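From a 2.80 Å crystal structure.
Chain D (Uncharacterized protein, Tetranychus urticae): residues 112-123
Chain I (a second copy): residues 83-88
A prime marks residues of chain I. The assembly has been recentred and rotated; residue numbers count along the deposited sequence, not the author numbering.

Chain D 112-123: LRGIIHEEFGDG
Chain I (83-88) SIPLRG

From Leu112 chain D continues a helix that begins earlier in the chain, with i to i+4 backbone hydrogen bonds such as His117 N to Arg113 O (3.0 Å). Gly121 leaves helical geometry at phi/psi 114/-168, where a CB would jam against the preceding carbonyl oxygen, so these angles by themselves call for glycine; Asp122 (-80/101) follows in an extended conformation. Chain I lies alongside without regular structure, extended from Ser83′ to Arg87′ (phi -68 to -100, psi 96 to 162) before Gly88′ turns at 69/31. The register runs antiparallel in sequence: Asp122 CA lies 6.3 Å from Ile84′ CA, and Arg113 CA lies 9.3 Å from Leu86′ CA. The stretches bury 305 Å², both sides summed, with Ile84′ (85 Å²) and Asp122 (66 Å²) covered most.

The polar link is a salt bridge between the opposite charges of Asp122 and Arg87′. The CA-to-CB bond of Asp122 points toward chain I, with chi1 t and chi2 22°. Arg87′ leaves its backbone sideways, but an extended m, t, t chain with chi4 79° brings its guanidinium to the carboxylate. The pairing rests on Arg87′ NH2, which donates to Asp122 OD1 at 2.9 Å. Arg87′ NH1 makes a weak hydrogen bond to Asp122 OD1 (2.6 Å), but NH1 and OD2, modelled only 2.3 Å apart, are less surely placed.

Apolar packing centres on Ile84′ (chi1 m, chi2 t), whose CB points toward chain D. Its CG2 sits over one face of the His117 ring, 3.8 Å from the centroid and 19° off the normal, a CH-pi contact with His117 at chi1 m (-73°) and chi2 164°. Ile84′ CG2 also lies 3.5 Å from Asp122 OD1. Ile84′ CD1 packs against His117 CB (3.6 Å) and approaches Gly121 C (4.2 Å).

Farther up the helix, the CA-to-CB bond of Arg113 points toward chain I; its side chain (t, t, p, chi4 159°) bends at chi3, bringing NH2 obliquely to 3.3 Å from Leu86′ CB, the last modelled atom of that side chain.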

ATOM      1  N   LEU D 112      -3.702 -21.972 -15.032  1.00 63.87           N
ATOM      2  CA  LEU D 112      -2.616 -22.843 -14.631  1.00 66.45           C
ATOM      3  C   LEU D 112      -2.917 -23.565 -13.322  1.00 64.78           C
ATOM      4  O   LEU D 112      -2.590 -24.736 -13.155  1.00 67.38           O
ATOM      5  CB  LEU D 112      -1.326 -22.041 -14.498  1.00 69.69           C
ATOM      6  CG  LEU D 112      -0.830 -21.516 -15.858  1.00 74.53           C
ATOM      7  CD1 LEU D 112       0.285 -20.502 -15.639  1.00 76.78           C
ATOM      8  CD2 LEU D 112      -0.339 -22.654 -16.744  1.00 73.36           C
ATOM      9  N   ARG D 113      -3.576 -22.870 -12.400  1.00 62.92           N
ATOM     10  CA  ARG D 113      -3.947 -23.489 -11.137  1.00 62.03           C
ATOM     11  C   ARG D 113      -4.929 -24.626 -11.373  1.00 64.46           C
ATOM     12  O   ARG D 113      -4.764 -25.712 -10.834  1.00 64.09           O
ATOM     13  CB  ARG D 113      -4.553 -22.469 -10.185  1.00 64.48           C
ATOM     14  CG  ARG D 113      -5.011 -23.082  -8.879  1.00 66.30           C
ATOM     15  CD  ARG D 113      -5.338 -22.032  -7.845  1.00 71.66           C
ATOM     16  NE  ARG D 113      -6.275 -21.045  -8.355  1.00 81.75           N
ATOM     17  CZ  ARG D 113      -7.025 -20.270  -7.584  1.00 92.08           C
ATOM     18  NH1 ARG D 113      -7.852 -19.392  -8.129  1.00 97.16           N
ATOM     19  NH2 ARG D 113      -6.956 -20.379  -6.268  1.00 97.36           N
ATOM     20  N   GLY D 114      -5.935 -24.385 -12.207  1.00 65.58           N
ATOM     21  CA  GLY D 114      -6.901 -25.428 -12.557  1.00 65.28           C
ATOM     22  C   GLY D 114      -6.334 -26.623 -13.301  1.00 64.94           C
ATOM     23  O   GLY D 114      -6.655 -27.779 -12.958  1.00 65.81           O
ATOM     24  N   ILE D 115      -5.458 -26.360 -14.266  1.00 63.57           N
ATOM     25  CA  ILE D 115      -4.824 -27.433 -14.991  1.00 67.16           C
ATOM     26  C   ILE D 115      -3.920 -28.255 -14.082  1.00 64.79           C
ATOM     27  O   ILE D 115      -3.977 -29.488 -14.127  1.00 65.92           O
ATOM     28  CB  ILE D 115      -4.011 -26.929 -16.191  1.00 69.02           C
ATOM     29  CG1 ILE D 115      -4.959 -26.376 -17.254  1.00 71.21           C
ATOM     30  CG2 ILE D 115      -3.201 -28.071 -16.800  1.00 69.35           C
ATOM     31  CD1 ILE D 115      -4.273 -25.422 -18.195  1.00 72.38           C
ATOM     32  N   ILE D 116      -3.125 -27.590 -13.253  1.00 62.28           N
ATOM     33  CA  ILE D 116      -2.216 -28.311 -12.390  1.00 63.01           C
ATOM     34  C   ILE D 116      -3.005 -29.152 -11.398  1.00 62.45           C
ATOM     35  O   ILE D 116      -2.605 -30.289 -11.094  1.00 63.17           O
ATOM     36  CB  ILE D 116      -1.222 -27.381 -11.690  1.00 62.21           C
ATOM     37  CG1 ILE D 116      -0.202 -26.873 -12.695  1.00 64.12           C
ATOM     38  CG2 ILE D 116      -0.440 -28.137 -10.625  1.00 65.12           C
ATOM     39  CD1 ILE D 116       0.561 -25.649 -12.240  1.00 64.06           C
ATOM     40  N   HIS D 117      -4.109 -28.611 -10.880  1.00 60.74           N
ATOM     41  CA  HIS D 117      -4.903 -29.379  -9.933  1.00 59.68           C
ATOM     42  C   HIS D 117      -5.469 -30.633 -10.530  1.00 62.79           C
ATOM     43  O   HIS D 117      -5.442 -31.689  -9.900  1.00 64.76           O
ATOM     44  CB  HIS D 117      -6.047 -28.581  -9.331  1.00 59.17           C
ATOM     45  CG  HIS D 117      -5.603 -27.566  -8.339  1.00 57.04           C
ATOM     46  ND1 HIS D 117      -6.393 -26.526  -7.895  1.00 57.51           N
ATOM     47  CD2 HIS D 117      -4.431 -27.454  -7.684  1.00 56.45           C
ATOM     48  CE1 HIS D 117      -5.705 -25.800  -7.026  1.00 57.03           C
ATOM     49  NE2 HIS D 117      -4.512 -26.342  -6.884  1.00 55.97           N
ATOM     50  N   GLU D 118      -6.002 -30.509 -11.736  1.00 67.82           N
ATOM     51  CA  GLU D 118      -6.608 -31.627 -12.453  1.00 70.07           C
ATOM     52  C   GLU D 118      -5.583 -32.676 -12.855  1.00 71.60           C
ATOM     53  O   GLU D 118      -5.814 -33.855 -12.655  1.00 76.84           O
ATOM     54  CB  GLU D 118      -7.329 -31.092 -13.662  1.00 75.12           C
ATOM     55  CG  GLU D 118      -7.686 -32.102 -14.706  1.00 81.75           C
ATOM     56  CD  GLU D 118      -8.526 -31.465 -15.773  1.00 90.71           C
ATOM     57  OE1 GLU D 118      -7.985 -31.200 -16.900  1.00 99.76           O
ATOM     58  OE2 GLU D 118      -9.738 -31.224 -15.483  1.00 92.90           O
ATOM     59  N   GLU D 119      -4.410 -32.265 -13.331  1.00 72.16           N
ATOM     60  CA  GLU D 119      -3.394 -33.209 -13.837  1.00 73.67           C
ATOM     61  C   GLU D 119      -2.353 -33.723 -12.809  1.00 70.72           C
ATOM     62  O   GLU D 119      -1.738 -34.733 -13.060  1.00 68.90           O
ATOM     63  CB  GLU D 119      -2.670 -32.578 -15.021  1.00 77.09           C
ATOM     64  CG  GLU D 119      -3.610 -32.144 -16.135  1.00 81.59           C
ATOM     65  CD  GLU D 119      -2.902 -31.698 -17.404  1.00 88.41           C
ATOM     66  OE1 GLU D 119      -1.640 -31.748 -17.467  1.00 92.59           O
ATOM     67  OE2 GLU D 119      -3.609 -31.294 -18.368  1.00 93.92           O
ATOM     68  N   PHE D 120      -2.099 -32.990 -11.726  1.00 68.71           N
ATOM     69  CA  PHE D 120      -1.161 -33.432 -10.684  1.00 70.03           C
ATOM     70  C   PHE D 120      -1.813 -33.680  -9.344  1.00 72.02           C
ATOM     71  O   PHE D 120      -1.323 -34.500  -8.557  1.00 76.97           O
ATOM     72  CB  PHE D 120      -0.073 -32.401 -10.444  1.00 68.61           C
ATOM     73  CG  PHE D 120       0.813 -32.168 -11.620  1.00 72.27           C
ATOM     74  CD1 PHE D 120       0.412 -31.318 -12.645  1.00 74.04           C
ATOM     75  CD2 PHE D 120       2.065 -32.765 -11.692  1.00 72.93           C
ATOM     76  CE1 PHE D 120       1.247 -31.064 -13.710  1.00 77.24           C
ATOM     77  CE2 PHE D 120       2.891 -32.531 -12.764  1.00 75.42           C
ATOM     78  CZ  PHE D 120       2.493 -31.661 -13.767  1.00 76.91           C
ATOM     79  N   GLY D 121      -2.865 -32.935  -9.033  1.00 69.70           N
ATOM     80  CA  GLY D 121      -3.530 -33.056  -7.752  1.00 67.60           C
ATOM     81  C   GLY D 121      -3.358 -31.789  -6.944  1.00 68.82           C
ATOM     82  O   GLY D 121      -2.919 -30.746  -7.449  1.00 72.90           O
ATOM     83  N   ASP D 122      -3.710 -31.881  -5.677  1.00 66.72           N
ATOM     84  CA  ASP D 122      -3.659 -30.744  -4.799  1.00 64.43           C
ATOM     85  C   ASP D 122      -2.234 -30.525  -4.322  1.00 62.08           C
ATOM     86  O   ASP D 122      -1.746 -31.176  -3.397  1.00 61.40           O
ATOM     87  CB  ASP D 122      -4.568 -30.992  -3.617  1.00 64.13           C
ATOM     88  CG  ASP D 122      -4.551 -29.870  -2.641  1.00 65.36           C
ATOM     89  OD1 ASP D 122      -4.182 -28.708  -3.031  1.00 69.05           O
ATOM     90  OD2 ASP D 122      -4.947 -30.120  -1.464  1.00 66.15           O
ATOM     91  N   GLY D 123      -1.589 -29.573  -4.950  1.00 62.14           N
ATOM     92  CA  GLY D 123      -0.255 -29.195  -4.562  1.00 64.97           C
ATOM     93  C   GLY D 123       0.175 -27.916  -5.256  1.00 64.81           C
ATOM     94  O   GLY D 123      -0.670 -27.075  -5.592  1.00 69.14           O
TER
ATOM     95  N   SER I  83     -13.225 -31.027  -2.390  1.00 72.58           N
ATOM     96  CA  SER I  83     -12.839 -30.034  -3.391  1.00 72.24           C
ATOM     97  C   SER I  83     -11.549 -29.382  -2.981  1.00 72.84           C
ATOM     98  O   SER I  83     -11.381 -29.029  -1.807  1.00 76.24           O
ATOM     99  CB  SER I  83     -13.890 -28.960  -3.505  1.00 72.09           C
ATOM    100  OG  SER I  83     -15.107 -29.512  -3.949  1.00 80.16           O
ATOM    101  N   ILE I  84     -10.655 -29.180  -3.938  1.00 73.27           N
ATOM    102  CA  ILE I  84      -9.422 -28.488  -3.651  1.00 75.85           C
ATOM    103  C   ILE I  84      -9.847 -27.051  -3.442  1.00 78.52           C
ATOM    104  O   ILE I  84     -10.641 -26.528  -4.213  1.00 81.68           O
ATOM    105  CB  ILE I  84      -8.450 -28.544  -4.822  1.00 78.83           C
ATOM    106  CG1 ILE I  84      -8.119 -29.992  -5.160  1.00 80.30           C
ATOM    107  CG2 ILE I  84      -7.189 -27.781  -4.477  1.00 80.07           C
ATOM    108  CD1 ILE I  84      -7.143 -30.134  -6.300  1.00 79.67           C
ATOM    109  N   PRO I  85      -9.335 -26.397  -2.414  1.00 85.94           N
ATOM    110  CA  PRO I  85      -9.745 -25.020  -2.134  1.00 94.82           C
ATOM    111  C   PRO I  85      -8.794 -23.931  -2.608  1.00101.38           C
ATOM    112  O   PRO I  85      -7.612 -24.191  -2.793  1.00114.90           O
ATOM    113  CB  PRO I  85      -9.833 -24.998  -0.605  1.00 88.43           C
ATOM    114  CG  PRO I  85      -8.953 -26.110  -0.134  1.00 82.65           C
ATOM    115  CD  PRO I  85      -8.588 -26.987  -1.293  1.00 82.32           C
ATOM    116  N   LEU I  86      -9.315 -22.723  -2.808  1.00 98.79           N
ATOM    117  CA  LEU I  86      -8.478 -21.603  -3.199  1.00102.37           C
ATOM    118  C   LEU I  86      -8.015 -21.087  -1.857  1.00 97.24           C
ATOM    119  O   LEU I  86      -8.707 -20.335  -1.183  1.00 92.14           O
ATOM    120  CB  LEU I  86      -9.292 -20.543  -3.924  1.00105.45           C
ATOM    121  N   ARG I  87      -6.828 -21.524  -1.476  1.00 94.05           N
ATOM    122  CA  ARG I  87      -6.233 -21.226  -0.186  1.00 93.33           C
ATOM    123  C   ARG I  87      -5.570 -19.898   0.104  1.00102.77           C
ATOM    124  O   ARG I  87      -5.206 -19.135  -0.783  1.00108.77           O
ATOM    125  CB  ARG I  87      -5.152 -22.271   0.115  1.00 87.10           C
ATOM    126  CG  ARG I  87      -5.572 -23.723   0.062  1.00 81.06           C
ATOM    127  CD  ARG I  87      -4.427 -24.589   0.549  1.00 75.34           C
ATOM    128  NE  ARG I  87      -4.708 -26.016   0.475  1.00 73.65           N
ATOM    129  CZ  ARG I  87      -4.633 -26.727  -0.639  1.00 73.70           C
ATOM    130  NH1 ARG I  87      -4.888 -28.023  -0.621  1.00 76.47           N
ATOM    131  NH2 ARG I  87      -4.306 -26.139  -1.776  1.00 74.55           N
ATOM    132  N   GLY I  88      -5.425 -19.674   1.404  1.00105.65           N
ATOM    133  CA  GLY I  88      -4.628 -18.605   2.001  1.00108.79           C
ATOM    134  C   GLY I  88      -5.148 -17.197   1.815  1.00115.85           C
ATOM    135  O   GLY I  88      -4.361 -16.254   1.742  1.00114.43           O
TER